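Local coordinates for protein aminopeptidase N (Francisella tularensis subsp. tularensis, PDB 5DLL) that removes single amino acids from the N-termini of peptides as a zinc-dependent M1-family aminopeptidase, probably in the breakdown of intracellular peptides, at residues R625-D630 with K831-D836; Q818-M823 with K855-I860; R825-W830 with K842-K847. All blocks are in the same frame, centred on the assembly; numbering follows the deposited sequence.

How the interactions relate
All three contacts lie in the helical C-terminal domain of this M1 aminopeptidase, away from the zinc held by H309, H313 and E332. Interactions 2 and 3 knit together its last three helices: interaction 2 packs helix 817-824 on helix 855-866, and interaction 3 folds the intervening loop 825-830 back on helix 835-849. Their centres are about 12 Å apart, and they meet where CG2 of I860 packs on SD of M828 at 3.6 Å. Interaction 1, centred about 14 Å from interaction 3, takes over where W830 ends and ties residues 831-836 to the loop that leads into helix 629-646, some 200 residues earlier. From interaction 2 it is about 12 Å away at the nearest atoms.

Interaction 1: residues R625-D630 with K831-D836; sequences RVIMVD and KRYDSD
I627 lies side by side with Y833 of the other segment, pointing the same way, and the neighbouring R832 crosses it obliquely. CD1 of I627 sits over one face of the Y833 ring, 4.1 Å from its centroid and 17° off the normal, a CH-pi contact. The same methyl lies 3.7 Å from NH2 of R832, over a face of the guanidinium, so the buried isoleucine is held between an aromatic and a planar cation; its long, branched, apolar side chain can serve both. V629 adds an apolar contact at the ring's edge, where its CG2 lies 3.9 Å from CE2 of Y833; a beta-branched, apolar side chain suits this buried position.

Bends at chi2 and chi3 curl the R832 chain back so that NH1 makes a weak, strongly bent hydrogen bond of 2.7 Å to O of R625. NH2 bonds to O of M624, so the cation grips two successive carbonyls. The backbone supplies the straighter link: N of I627 gives a 2.9 Å hydrogen bond to O of R832, at 170° and in the carbonyl plane. Beyond it, CG1 of V626 rests 3.7 Å from CA of D834. The ring of Y833 also stacks with H795.

The arrangement joins two loop segments, each running into a helix, at 629 and 835, within the helical, ARM-repeat-like C-terminal domain of M1 aminopeptidases.

Interaction 2: residues Q818-M823 with K855-I860; sequences QVAARM and KNVFEI
Q818, on the first turn of helix 817-824, begins with its CB turned from the partner helix, but a bend at chi2 swings its amide back. There it crosses the N856 side chain at about a right angle, OE1 lying 3.5 Å from ND2 of N856 with the two amide planes 39° apart. This is a loose polar contact, not a hydrogen bond, at the exposed end, where an uncharged polar amide can face either water or protein.

A820 faces the second helix and sets its CB 4.0 Å from CG2 of V857. That valine branch also reaches the backbone, at 4.0 Å from N of A821. The axes pass 9.0 Å apart at a crossing angle of -20°, and the short side chains of A820 and A821 suit this close approach within the helical, ARM-repeat-type C-terminal domain. Helix 835-849, which comes between them in the sequence, returns the chain so that both can run the same way; V857 also touches its I848.

A821 is the central residue of the contact. Its CB points at the partner and meets CD1 of I860 at 3.8 Å, while ND2 of N856 lies 4.2 Å away. N856 has CG anti to its backbone N (chi1 -171°), stretching the amide across toward Q818, and I860 continues the apolar surface by touching M828.

Interaction 3: residues R825-W830 with K842-K847; sequences RNLMSW and KNALEK
With chi1 at 62°, W830 holds its indole in the crowded position between backbone N and carbonyl carbon, turned to helix 835-849. K842 reaches it with CG anti to the carbonyl carbon and a bend at chi3 (78°) that lays the chain along one face of the ring. Its CD stands 4.1 Å from the centroid of the six-membered ring, and NZ lies 4.2 Å from that centroid, so the lysine makes both a CH-pi and a cation-pi contact. The flat, electron-rich indole suits a side chain that is aliphatic along its length and cationic at its tip, and the nearby charge probably polarises the ring. NE1 of W830 is taken by O of S864, which fixes the rotation of the indole.

L845 comes at about a right angle to the tryptophan, its CD1 3.7 Å from CD1 of W830. Its other branch, CD2, meets CB of L827 at 3.6 Å, so the forked leucine fills the gap between the two. L827 in turn sends CD2 to CB of A844, 3.8 Å away, where a small residue lets the helix come close.

This is a helix-connecting loop folding back on the very helix it leads into, within the helical C-terminal domain of M1 aminopeptidases.

Interaction 1: residues R625-D630 with K831-D836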
ATOM      1  N   ARG A 625       0.732  13.777 -24.185  1.00 65.18           N
ATOM      2  CA  ARG A 625       1.527  12.759 -24.868  1.00 68.91           C
ATOM      3  C   ARG A 625       3.005  13.169 -24.849  1.00 61.38           C
ATOM      4  O   ARG A 625       3.880  12.360 -24.534  1.00 55.70           O
ATOM      5  CB  ARG A 625       1.032  12.563 -26.306  1.00 75.72           C
ATOM      6  CG  ARG A 625       1.498  11.263 -26.951  1.00 96.21           C
ATOM      7  CD  ARG A 625       0.966  11.101 -28.370  1.00102.13           C
ATOM      8  NE  ARG A 625       1.352  12.219 -29.233  1.00111.43           N
ATOM      9  CZ  ARG A 625       2.558  12.391 -29.777  1.00107.00           C
ATOM     10  NH1 ARG A 625       3.540  11.515 -29.566  1.00110.80           N
ATOM     11  NH2 ARG A 625       2.789  13.453 -30.542  1.00 86.13           N
ATOM     12  N   VAL A 626       3.265  14.428 -25.195  1.00 59.10           N
ATOM     13  CA  VAL A 626       4.585  15.035 -25.045  1.00 51.14           C
ATOM     14  C   VAL A 626       4.488  16.082 -23.936  1.00 50.00           C
ATOM     15  O   VAL A 626       3.785  17.086 -24.083  1.00 54.00           O
ATOM     16  CB  VAL A 626       5.054  15.706 -26.352  1.00 53.80           C
ATOM     17  CG1 VAL A 626       6.462  16.269 -26.188  1.00 56.13           C
ATOM     18  CG2 VAL A 626       4.995  14.719 -27.514  1.00 53.15           C
ATOM     19  N   ILE A 627       5.185  15.840 -22.829  1.00 42.96           N
ATOM     20  CA  ILE A 627       5.081  16.692 -21.644  1.00 40.45           C
ATOM     21  C   ILE A 627       5.741  18.054 -21.876  1.00 48.38           C
ATOM     22  O   ILE A 627       6.971  18.164 -21.918  1.00 58.56           O
ATOM     23  CB  ILE A 627       5.701  16.006 -20.407  1.00 37.91           C
ATOM     24  CG1 ILE A 627       4.880  14.762 -20.035  1.00 41.05           C
ATOM     25  CG2 ILE A 627       5.784  16.976 -19.231  1.00 37.42           C
ATOM     26  CD1 ILE A 627       5.494  13.891 -18.953  1.00 41.71           C
ATOM     27  N   MET A 628       4.915  19.085 -22.030  1.00 53.69           N
ATOM     28  CA  MET A 628       5.400  20.454 -22.184  1.00 54.57           C
ATOM     29  C   MET A 628       5.552  21.050 -20.792  1.00 50.06           C
ATOM     30  O   MET A 628       4.596  21.581 -20.229  1.00 53.85           O
ATOM     31  CB  MET A 628       4.419  21.279 -23.023  1.00 55.28           C
ATOM     32  CG  MET A 628       4.064  20.655 -24.366  1.00 58.18           C
ATOM     33  SD  MET A 628       5.500  20.272 -25.384  1.00 62.56           S
ATOM     34  CE  MET A 628       6.215  21.904 -25.588  1.00 55.78           C
ATOM     35  N   VAL A 629       6.757  20.951 -20.240  1.00 46.42           N
ATOM     36  CA  VAL A 629       6.983  21.254 -18.826  1.00 48.68           C
ATOM     37  C   VAL A 629       6.727  22.718 -18.489  1.00 44.75           C
ATOM     38  O   VAL A 629       6.016  23.011 -17.532  1.00 44.34           O
ATOM     39  CB  VAL A 629       8.408  20.857 -18.374  1.00 59.28           C
ATOM     40  CG1 VAL A 629       8.706  21.367 -16.965  1.00 58.84           C
ATOM     41  CG2 VAL A 629       8.572  19.344 -18.437  1.00 63.54           C
ATOM     42  N   ASP A 630       7.294  23.630 -19.271  1.00 50.83           N
ATOM     43  CA  ASP A 630       7.158  25.061 -18.987  1.00 53.71           C
ATOM     44  C   ASP A 630       5.745  25.588 -19.251  1.00 49.88           C
ATOM     45  O   ASP A 630       5.291  26.494 -18.555  1.00 51.12           O
ATOM     46  CB  ASP A 630       8.196  25.876 -19.765  1.00 62.23           C
ATOM     47  CG  ASP A 630       9.622  25.601 -19.306  1.00 67.70           C
ATOM     48  OD1 ASP A 630       9.886  25.673 -18.081  1.00 56.36           O
ATOM     49  OD2 ASP A 630      10.479  25.318 -20.176  1.00 66.62           O
ATOM     50  N   LYS A 831      11.290   9.204 -22.586  1.00 46.07           N
ATOM     51  CA  LYS A 831      10.317   9.022 -23.676  1.00 50.85           C
ATOM     52  C   LYS A 831       9.133   9.997 -23.619  1.00 53.00           C
ATOM     53  O   LYS A 831       8.594  10.383 -24.656  1.00 59.82           O
ATOM     54  CB  LYS A 831       9.764   7.593 -23.684  1.00 51.41           C
ATOM     55  CG  LYS A 831      10.680   6.570 -24.325  1.00 58.65           C
ATOM     56  CD  LYS A 831       9.956   5.253 -24.547  1.00 63.05           C
ATOM     57  CE  LYS A 831      10.758   4.322 -25.438  1.00 67.90           C
ATOM     58  NZ  LYS A 831       9.973   3.114 -25.806  1.00 74.21           N
ATOM     59  N   ARG A 832       8.736  10.381 -22.409  1.00 52.54           N
ATOM     60  CA  ARG A 832       7.535  11.186 -22.186  1.00 51.65           C
ATOM     61  C   ARG A 832       7.706  12.677 -22.517  1.00 48.90           C
ATOM     62  O   ARG A 832       6.708  13.388 -22.667  1.00 51.09           O
ATOM     63  CB  ARG A 832       7.095  11.062 -20.716  1.00 59.06           C
ATOM     64  CG  ARG A 832       6.769   9.648 -20.226  1.00 54.90           C
ATOM     65  CD  ARG A 832       5.357   9.187 -20.580  1.00 59.34           C
ATOM     66  NE  ARG A 832       4.333  10.139 -20.139  1.00 61.98           N
ATOM     67  CZ  ARG A 832       3.676  10.991 -20.929  1.00 62.15           C
ATOM     68  NH1 ARG A 832       3.900  11.034 -22.239  1.00 65.57           N
ATOM     69  NH2 ARG A 832       2.780  11.816 -20.398  1.00 60.20           N
ATOM     70  N   TYR A 833       8.950  13.143 -22.634  1.00 44.93           N
ATOM     71  CA  TYR A 833       9.253  14.581 -22.653  1.00 44.74           C
ATOM     72  C   TYR A 833       9.601  15.138 -24.027  1.00 45.41           C
ATOM     73  O   TYR A 833       9.859  14.388 -24.968  1.00 49.12           O
ATOM     74  CB  TYR A 833      10.390  14.882 -21.665  1.00 41.47           C
ATOM     75  CG  TYR A 833       9.980  14.663 -20.226  1.00 42.38           C
ATOM     76  CD1 TYR A 833       9.932  13.380 -19.682  1.00 44.34           C
ATOM     77  CD2 TYR A 833       9.614  15.734 -19.414  1.00 43.47           C
ATOM     78  CE1 TYR A 833       9.545  13.171 -18.369  1.00 45.89           C
ATOM     79  CE2 TYR A 833       9.226  15.535 -18.097  1.00 46.19           C
ATOM     80  CZ  TYR A 833       9.193  14.253 -17.582  1.00 47.39           C
ATOM     81  OH  TYR A 833       8.807  14.047 -16.282  1.00 50.75           O
ATOM     82  N   ASP A 834       9.607  16.467 -24.124  1.00 52.80           N
ATOM     83  CA  ASP A 834       9.961  17.162 -25.365  1.00 58.77           C
ATOM     84  C   ASP A 834      11.456  16.999 -25.634  1.00 57.47           C
ATOM     85  O   ASP A 834      12.229  16.711 -24.717  1.00 62.52           O
ATOM     86  CB  ASP A 834       9.589  18.653 -25.287  1.00 61.86           C
ATOM     87  CG  ASP A 834       9.377  19.290 -26.666  1.00 62.75           C
ATOM     88  OD1 ASP A 834       9.520  18.596 -27.700  1.00 53.12           O
ATOM     89  OD2 ASP A 834       9.061  20.499 -26.715  1.00 51.77           O
ATOM     90  N   SER A 835      11.855  17.193 -26.890  1.00 53.42           N
ATOM     91  CA  SER A 835      13.208  16.850 -27.343  1.00 47.66           C
ATOM     92  C   SER A 835      14.326  17.437 -26.483  1.00 44.09           C
ATOM     93  O   SER A 835      15.337  16.778 -26.266  1.00 50.39           O
ATOM     94  CB  SER A 835      13.415  17.249 -28.814  1.00 47.75           C
ATOM     95  OG  SER A 835      13.631  18.641 -28.955  1.00 48.86           O
ATOM     96  N   ASP A 836      14.150  18.660 -25.992  1.00 46.06           N
ATOM     97  CA  ASP A 836      15.210  19.320 -25.220  1.00 49.79           C
ATOM     98  C   ASP A 836      15.507  18.623 -23.884  1.00 47.02           C
ATOM     99  O   ASP A 836      16.672  18.386 -23.553  1.00 44.37           O
ATOM    100  CB  ASP A 836      14.924  20.825 -25.029  1.00 58.45           C
ATOM    101  CG  ASP A 836      13.736  21.112 -24.118  1.00 54.94           C
ATOM    102  OD1 ASP A 836      12.687  20.440 -24.245  1.00 51.63           O
ATOM    103  OD2 ASP A 836      13.850  22.044 -23.292  1.00 55.53           O
TER

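Interaction 2: residues Q818-M823 with K855-I860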
ATOM      1  N   GLN A 818      21.466  -0.555  -4.765  1.00 61.95           N
ATOM      2  CA  GLN A 818      20.004  -0.601  -4.842  1.00 63.51           C
ATOM      3  C   GLN A 818      19.460   0.817  -4.848  1.00 51.70           C
ATOM      4  O   GLN A 818      18.633   1.163  -5.684  1.00 46.29           O
ATOM      5  CB  GLN A 818      19.406  -1.383  -3.666  1.00 72.27           C
ATOM      6  CG  GLN A 818      19.939  -2.801  -3.483  1.00 85.64           C
ATOM      7  CD  GLN A 818      19.792  -3.664  -4.724  1.00 92.18           C
ATOM      8  OE1 GLN A 818      18.853  -3.501  -5.504  1.00104.52           O
ATOM      9  NE2 GLN A 818      20.722  -4.594  -4.909  1.00 94.35           N
ATOM     10  N   VAL A 819      19.963   1.629  -3.921  1.00 51.17           N
ATOM     11  CA  VAL A 819      19.562   3.026  -3.770  1.00 50.08           C
ATOM     12  C   VAL A 819      19.974   3.854  -4.984  1.00 48.03           C
ATOM     13  O   VAL A 819      19.199   4.688  -5.465  1.00 44.56           O
ATOM     14  CB  VAL A 819      20.173   3.642  -2.489  1.00 53.46           C
ATOM     15  CG1 VAL A 819      19.939   5.147  -2.427  1.00 52.71           C
ATOM     16  CG2 VAL A 819      19.592   2.973  -1.253  1.00 57.92           C
ATOM     17  N   ALA A 820      21.190   3.630  -5.473  1.00 44.28           N
ATOM     18  CA  ALA A 820      21.669   4.315  -6.678  1.00 43.47           C
ATOM     19  C   ALA A 820      20.772   4.017  -7.887  1.00 42.96           C
ATOM     20  O   ALA A 820      20.500   4.899  -8.703  1.00 42.33           O
ATOM     21  CB  ALA A 820      23.110   3.920  -6.972  1.00 45.44           C
ATOM     22  N   ALA A 821      20.312   2.772  -7.986  1.00 43.14           N
ATOM     23  CA  ALA A 821      19.435   2.347  -9.074  1.00 47.06           C
ATOM     24  C   ALA A 821      18.046   2.984  -8.982  1.00 52.76           C
ATOM     25  O   ALA A 821      17.452   3.334 -10.007  1.00 52.23           O
ATOM     26  CB  ALA A 821      19.317   0.831  -9.083  1.00 46.72           C
ATOM     27  N   ARG A 822      17.528   3.120  -7.759  1.00 52.05           N
ATOM     28  CA  ARG A 822      16.228   3.760  -7.535  1.00 52.64           C
ATOM     29  C   ARG A 822      16.263   5.212  -7.971  1.00 47.83           C
ATOM     30  O   ARG A 822      15.428   5.651  -8.762  1.00 51.90           O
ATOM     31  CB  ARG A 822      15.807   3.685  -6.064  1.00 55.49           C
ATOM     32  CG  ARG A 822      15.279   2.330  -5.626  1.00 64.66           C
ATOM     33  CD  ARG A 822      14.423   2.469  -4.376  1.00 80.38           C
ATOM     34  NE  ARG A 822      14.217   1.192  -3.689  1.00 80.61           N
ATOM     35  CZ  ARG A 822      15.079   0.624  -2.845  1.00 79.62           C
ATOM     36  NH1 ARG A 822      16.248   1.194  -2.555  1.00 70.77           N
ATOM     37  NH2 ARG A 822      14.770  -0.538  -2.283  1.00 96.01           N
ATOM     38  N   MET A 823      17.246   5.954  -7.468  1.00 45.98           N
ATOM     39  CA  MET A 823      17.382   7.368  -7.811  1.00 44.52           C
ATOM     40  C   MET A 823      17.559   7.574  -9.304  1.00 40.04           C
ATOM     41  O   MET A 823      17.252   8.645  -9.817  1.00 39.36           O
ATOM     42  CB  MET A 823      18.553   8.010  -7.061  1.00 43.39           C
ATOM     43  CG  MET A 823      18.332   8.152  -5.564  1.00 48.00           C
ATOM     44  SD  MET A 823      16.715   8.832  -5.120  1.00 53.53           S
ATOM     45  CE  MET A 823      15.795   7.340  -4.747  1.00 59.56           C
ATOM     46  N   LYS A 855      27.375  -3.383 -11.778  1.00 51.68           N
ATOM     47  CA  LYS A 855      26.593  -4.165 -12.733  1.00 53.59           C
ATOM     48  C   LYS A 855      25.116  -3.772 -12.677  1.00 52.67           C
ATOM     49  O   LYS A 855      24.516  -3.482 -13.702  1.00 47.40           O
ATOM     50  CB  LYS A 855      26.768  -5.661 -12.450  1.00 59.34           C
ATOM     51  CG  LYS A 855      25.894  -6.583 -13.287  1.00 70.08           C
ATOM     52  CD  LYS A 855      26.256  -8.044 -13.053  1.00 82.04           C
ATOM     53  CE  LYS A 855      25.109  -8.979 -13.408  1.00 92.10           C
ATOM     54  NZ  LYS A 855      23.932  -8.817 -12.507  1.00 92.58           N
ATOM     55  N   ASN A 856      24.554  -3.747 -11.469  1.00 59.19           N
ATOM     56  CA  ASN A 856      23.137  -3.419 -11.241  1.00 62.32           C
ATOM     57  C   ASN A 856      22.700  -2.142 -11.971  1.00 50.78           C
ATOM     58  O   ASN A 856      21.761  -2.162 -12.775  1.00 48.07           O
ATOM     59  CB  ASN A 856      22.878  -3.288  -9.723  1.00 69.78           C
ATOM     60  CG  ASN A 856      21.396  -3.167  -9.373  1.00 84.08           C
ATOM     61  OD1 ASN A 856      20.518  -3.403 -10.204  1.00105.62           O
ATOM     62  ND2 ASN A 856      21.116  -2.801  -8.123  1.00 77.62           N
ATOM     63  N   VAL A 857      23.403  -1.049 -11.693  1.00 41.08           N
ATOM     64  CA  VAL A 857      23.112   0.262 -12.274  1.00 36.36           C
ATOM     65  C   VAL A 857      23.391   0.310 -13.781  1.00 39.68           C
ATOM     66  O   VAL A 857      22.612   0.900 -14.537  1.00 39.50           O
ATOM     67  CB  VAL A 857      23.939   1.360 -11.566  1.00 34.20           C
ATOM     68  CG1 VAL A 857      23.841   2.689 -12.303  1.00 31.54           C
ATOM     69  CG2 VAL A 857      23.499   1.499 -10.115  1.00 32.65           C
ATOM     70  N   PHE A 858      24.506  -0.288 -14.205  1.00 41.30           N
ATOM     71  CA  PHE A 858      24.857  -0.370 -15.626  1.00 39.17           C
ATOM     72  C   PHE A 858      23.761  -1.067 -16.435  1.00 41.41           C
ATOM     73  O   PHE A 858      23.444  -0.640 -17.541  1.00 45.53           O
ATOM     74  CB  PHE A 858      26.197  -1.104 -15.824  1.00 42.22           C
ATOM     75  CG  PHE A 858      26.647  -1.163 -17.261  1.00 41.33           C
ATOM     76  CD1 PHE A 858      27.377  -0.121 -17.817  1.00 40.85           C
ATOM     77  CD2 PHE A 858      26.316  -2.247 -18.065  1.00 40.91           C
ATOM     78  CE1 PHE A 858      27.772  -0.159 -19.146  1.00 38.50           C
ATOM     79  CE2 PHE A 858      26.707  -2.289 -19.395  1.00 40.90           C
ATOM     80  CZ  PHE A 858      27.435  -1.243 -19.936  1.00 39.54           C
ATOM     81  N   GLU A 859      23.192  -2.135 -15.879  1.00 47.86           N
ATOM     82  CA  GLU A 859      22.162  -2.934 -16.560  1.00 57.14           C
ATOM     83  C   GLU A 859      20.866  -2.145 -16.733  1.00 56.40           C
ATOM     84  O   GLU A 859      20.325  -2.053 -17.834  1.00 50.99           O
ATOM     85  CB  GLU A 859      21.865  -4.219 -15.773  1.00 66.05           C
ATOM     86  CG  GLU A 859      23.062  -5.142 -15.562  1.00 76.74           C
ATOM     87  CD  GLU A 859      23.090  -6.334 -16.499  1.00 87.08           C
ATOM     88  OE1 GLU A 859      24.065  -6.455 -17.273  1.00 85.28           O
ATOM     89  OE2 GLU A 859      22.146  -7.152 -16.453  1.00 95.81           O
ATOM     90  N   ILE A 860      20.381  -1.573 -15.636  1.00 59.62           N
ATOM     91  CA  ILE A 860      19.111  -0.846 -15.633  1.00 60.78           C
ATOM     92  C   ILE A 860      19.175   0.382 -16.548  1.00 53.60           C
ATOM     93  O   ILE A 860      18.302   0.575 -17.395  1.00 49.94           O
ATOM     94  CB  ILE A 860      18.700  -0.450 -14.194  1.00 68.28           C
ATOM     95  CG1 ILE A 860      18.365  -1.710 -13.386  1.00 90.81           C
ATOM     96  CG2 ILE A 860      17.495   0.482 -14.204  1.00 74.55           C
ATOM     97  CD1 ILE A 860      18.273  -1.490 -11.890  1.00108.45           C
TER

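Interaction 3: residues R825-W830 with K842-K847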
ATOM      1  N   ARG A 825      15.870   5.964 -11.600  1.00 48.22           N
ATOM      2  CA  ARG A 825      14.521   5.970 -12.200  1.00 46.74           C
ATOM      3  C   ARG A 825      14.042   7.392 -12.509  1.00 42.91           C
ATOM      4  O   ARG A 825      13.213   7.589 -13.396  1.00 44.69           O
ATOM      5  CB  ARG A 825      13.484   5.271 -11.307  1.00 50.14           C
ATOM      6  CG  ARG A 825      13.730   3.785 -11.063  1.00 55.92           C
ATOM      7  CD  ARG A 825      12.426   3.025 -10.840  1.00 61.82           C
ATOM      8  NE  ARG A 825      12.602   1.857  -9.970  1.00 77.67           N
ATOM      9  CZ  ARG A 825      12.144   1.735  -8.720  1.00 89.57           C
ATOM     10  NH1 ARG A 825      11.441   2.703  -8.131  1.00 93.07           N
ATOM     11  NH2 ARG A 825      12.384   0.616  -8.042  1.00 88.06           N
ATOM     12  N   ASN A 826      14.568   8.370 -11.770  1.00 39.48           N
ATOM     13  CA  ASN A 826      14.302   9.792 -12.022  1.00 39.33           C
ATOM     14  C   ASN A 826      14.657  10.273 -13.430  1.00 35.94           C
ATOM     15  O   ASN A 826      14.142  11.298 -13.879  1.00 35.79           O
ATOM     16  CB  ASN A 826      15.057  10.664 -11.005  1.00 40.11           C
ATOM     17  CG  ASN A 826      14.411  10.664  -9.629  1.00 40.76           C
ATOM     18  OD1 ASN A 826      13.239  11.006  -9.479  1.00 40.06           O
ATOM     19  ND2 ASN A 826      15.182  10.301  -8.616  1.00 45.88           N
ATOM     20  N   LEU A 827      15.548   9.552 -14.107  1.00 40.55           N
ATOM     21  CA  LEU A 827      16.027   9.928 -15.441  1.00 38.36           C
ATOM     22  C   LEU A 827      15.457   9.061 -16.564  1.00 36.01           C
ATOM     23  O   LEU A 827      15.662   9.367 -17.736  1.00 33.16           O
ATOM     24  CB  LEU A 827      17.559   9.846 -15.472  1.00 34.42           C
ATOM     25  CG  LEU A 827      18.289  10.898 -14.634  1.00 35.20           C
ATOM     26  CD1 LEU A 827      19.712  10.453 -14.339  1.00 36.94           C
ATOM     27  CD2 LEU A 827      18.280  12.256 -15.327  1.00 33.29           C
ATOM     28  N   MET A 828      14.722   8.006 -16.211  1.00 39.68           N
ATOM     29  CA  MET A 828      14.342   6.961 -17.169  1.00 46.51           C
ATOM     30  C   MET A 828      12.982   7.187 -17.844  1.00 49.96           C
ATOM     31  O   MET A 828      12.523   6.335 -18.603  1.00 52.95           O
ATOM     32  CB  MET A 828      14.371   5.592 -16.477  1.00 51.50           C
ATOM     33  CG  MET A 828      15.640   5.358 -15.661  1.00 56.62           C
ATOM     34  SD  MET A 828      15.966   3.670 -15.099  1.00 65.41           S
ATOM     35  CE  MET A 828      14.316   3.060 -14.744  1.00 74.19           C
ATOM     36  N   SER A 829      12.351   8.334 -17.583  1.00 57.71           N
ATOM     37  CA  SER A 829      11.076   8.697 -18.221  1.00 56.63           C
ATOM     38  C   SER A 829      11.239   9.481 -19.535  1.00 50.77           C
ATOM     39  O   SER A 829      10.252   9.859 -20.156  1.00 50.00           O
ATOM     40  CB  SER A 829      10.227   9.518 -17.249  1.00 53.27           C
ATOM     41  OG  SER A 829       9.974   8.786 -16.069  1.00 58.13           O
ATOM     42  N   TRP A 830      12.483   9.706 -19.951  1.00 53.72           N
ATOM     43  CA  TRP A 830      12.825  10.508 -21.141  1.00 49.19           C
ATOM     44  C   TRP A 830      11.916  10.367 -22.391  1.00 49.23           C
ATOM     45  O   TRP A 830      11.804  11.310 -23.176  1.00 45.08           O
ATOM     46  CB  TRP A 830      14.291  10.237 -21.526  1.00 44.34           C
ATOM     47  CG  TRP A 830      14.566   8.809 -21.901  1.00 42.59           C
ATOM     48  CD1 TRP A 830      15.029   7.816 -21.084  1.00 38.88           C
ATOM     49  CD2 TRP A 830      14.391   8.213 -23.193  1.00 44.96           C
ATOM     50  NE1 TRP A 830      15.153   6.640 -21.790  1.00 39.56           N
ATOM     51  CE2 TRP A 830      14.765   6.858 -23.087  1.00 44.99           C
ATOM     52  CE3 TRP A 830      13.953   8.696 -24.432  1.00 42.94           C
ATOM     53  CZ2 TRP A 830      14.717   5.983 -24.177  1.00 47.82           C
ATOM     54  CZ3 TRP A 830      13.903   7.826 -25.509  1.00 44.99           C
ATOM     55  CH2 TRP A 830      14.284   6.486 -25.376  1.00 47.27           C
ATOM     56  N   LYS A 842      18.816  11.657 -21.402  1.00 47.07           N
ATOM     57  CA  LYS A 842      19.606  10.588 -22.018  1.00 46.76           C
ATOM     58  C   LYS A 842      21.100  10.816 -21.817  1.00 40.36           C
ATOM     59  O   LYS A 842      21.809   9.910 -21.393  1.00 47.25           O
ATOM     60  CB  LYS A 842      19.291  10.461 -23.510  1.00 52.08           C
ATOM     61  CG  LYS A 842      17.878   9.983 -23.792  1.00 60.20           C
ATOM     62  CD  LYS A 842      17.683   9.589 -25.248  1.00 67.81           C
ATOM     63  CE  LYS A 842      18.280   8.222 -25.544  1.00 77.66           C
ATOM     64  NZ  LYS A 842      17.743   7.649 -26.807  1.00 82.54           N
ATOM     65  N   ASN A 843      21.574  12.022 -22.124  1.00 36.73           N
ATOM     66  CA  ASN A 843      22.956  12.406 -21.826  1.00 38.21           C
ATOM     67  C   ASN A 843      23.351  11.981 -20.417  1.00 39.49           C
ATOM     68  O   ASN A 843      24.417  11.403 -20.213  1.00 43.31           O
ATOM     69  CB  ASN A 843      23.149  13.919 -21.946  1.00 41.12           C
ATOM     70  CG  ASN A 843      23.050  14.418 -23.373  1.00 46.02           C
ATOM     71  OD1 ASN A 843      22.953  13.638 -24.314  1.00 43.40           O
ATOM     72  ND2 ASN A 843      23.069  15.736 -23.537  1.00 58.04           N
ATOM     73  N   ALA A 844      22.477  12.267 -19.456  1.00 42.23           N
ATOM     74  CA  ALA A 844      22.700  11.905 -18.056  1.00 43.86           C
ATOM     75  C   ALA A 844      22.720  10.394 -17.837  1.00 39.26           C
ATOM     76  O   ALA A 844      23.518   9.901 -17.048  1.00 39.92           O
ATOM     77  CB  ALA A 844      21.652  12.558 -17.159  1.00 42.48           C
ATOM     78  N   LEU A 845      21.837   9.667 -18.515  1.00 37.02           N
ATOM     79  CA  LEU A 845      21.861   8.204 -18.463  1.00 40.45           C
ATOM     80  C   LEU A 845      23.143   7.648 -19.091  1.00 44.61           C
ATOM     81  O   LEU A 845      23.764   6.744 -18.540  1.00 37.65           O
ATOM     82  CB  LEU A 845      20.633   7.607 -19.159  1.00 38.03           C
ATOM     83  CG  LEU A 845      19.300   7.771 -18.422  1.00 40.83           C
ATOM     84  CD1 LEU A 845      18.160   7.222 -19.269  1.00 43.27           C
ATOM     85  CD2 LEU A 845      19.332   7.093 -17.059  1.00 39.16           C
ATOM     86  N   GLU A 846      23.538   8.197 -20.238  1.00 51.65           N
ATOM     87  CA  GLU A 846      24.769   7.772 -20.913  1.00 53.25           C
ATOM     88  C   GLU A 846      26.026   8.157 -20.120  1.00 45.97           C
ATOM     89  O   GLU A 846      27.045   7.480 -20.214  1.00 57.17           O
ATOM     90  CB  GLU A 846      24.829   8.325 -22.347  1.00 55.36           C
ATOM     91  CG  GLU A 846      24.018   7.510 -23.350  1.00 58.97           C
ATOM     92  CD  GLU A 846      23.676   8.272 -24.621  1.00 78.90           C
ATOM     93  OE1 GLU A 846      24.305   9.319 -24.896  1.00 93.39           O
ATOM     94  OE2 GLU A 846      22.770   7.822 -25.356  1.00 84.18           O
ATOM     95  N   LYS A 847      25.945   9.236 -19.345  1.00 41.40           N
ATOM     96  CA  LYS A 847      27.038   9.645 -18.465  1.00 40.50           C
ATOM     97  C   LYS A 847      27.219   8.647 -17.321  1.00 43.68           C
ATOM     98  O   LYS A 847      28.343   8.344 -16.923  1.00 66.59           O
ATOM     99  CB  LYS A 847      26.776  11.051 -17.914  1.00 41.18           C
ATOM    100  CG  LYS A 847      27.987  11.752 -17.317  1.00 42.45           C
ATOM    101  CD  LYS A 847      28.027  11.618 -15.807  1.00 50.02           C
ATOM    102  CE  LYS A 847      29.233  12.331 -15.216  1.00 58.30           C
ATOM    103  NZ  LYS A 847      29.187  13.802 -15.430  1.00 56.51           N
TER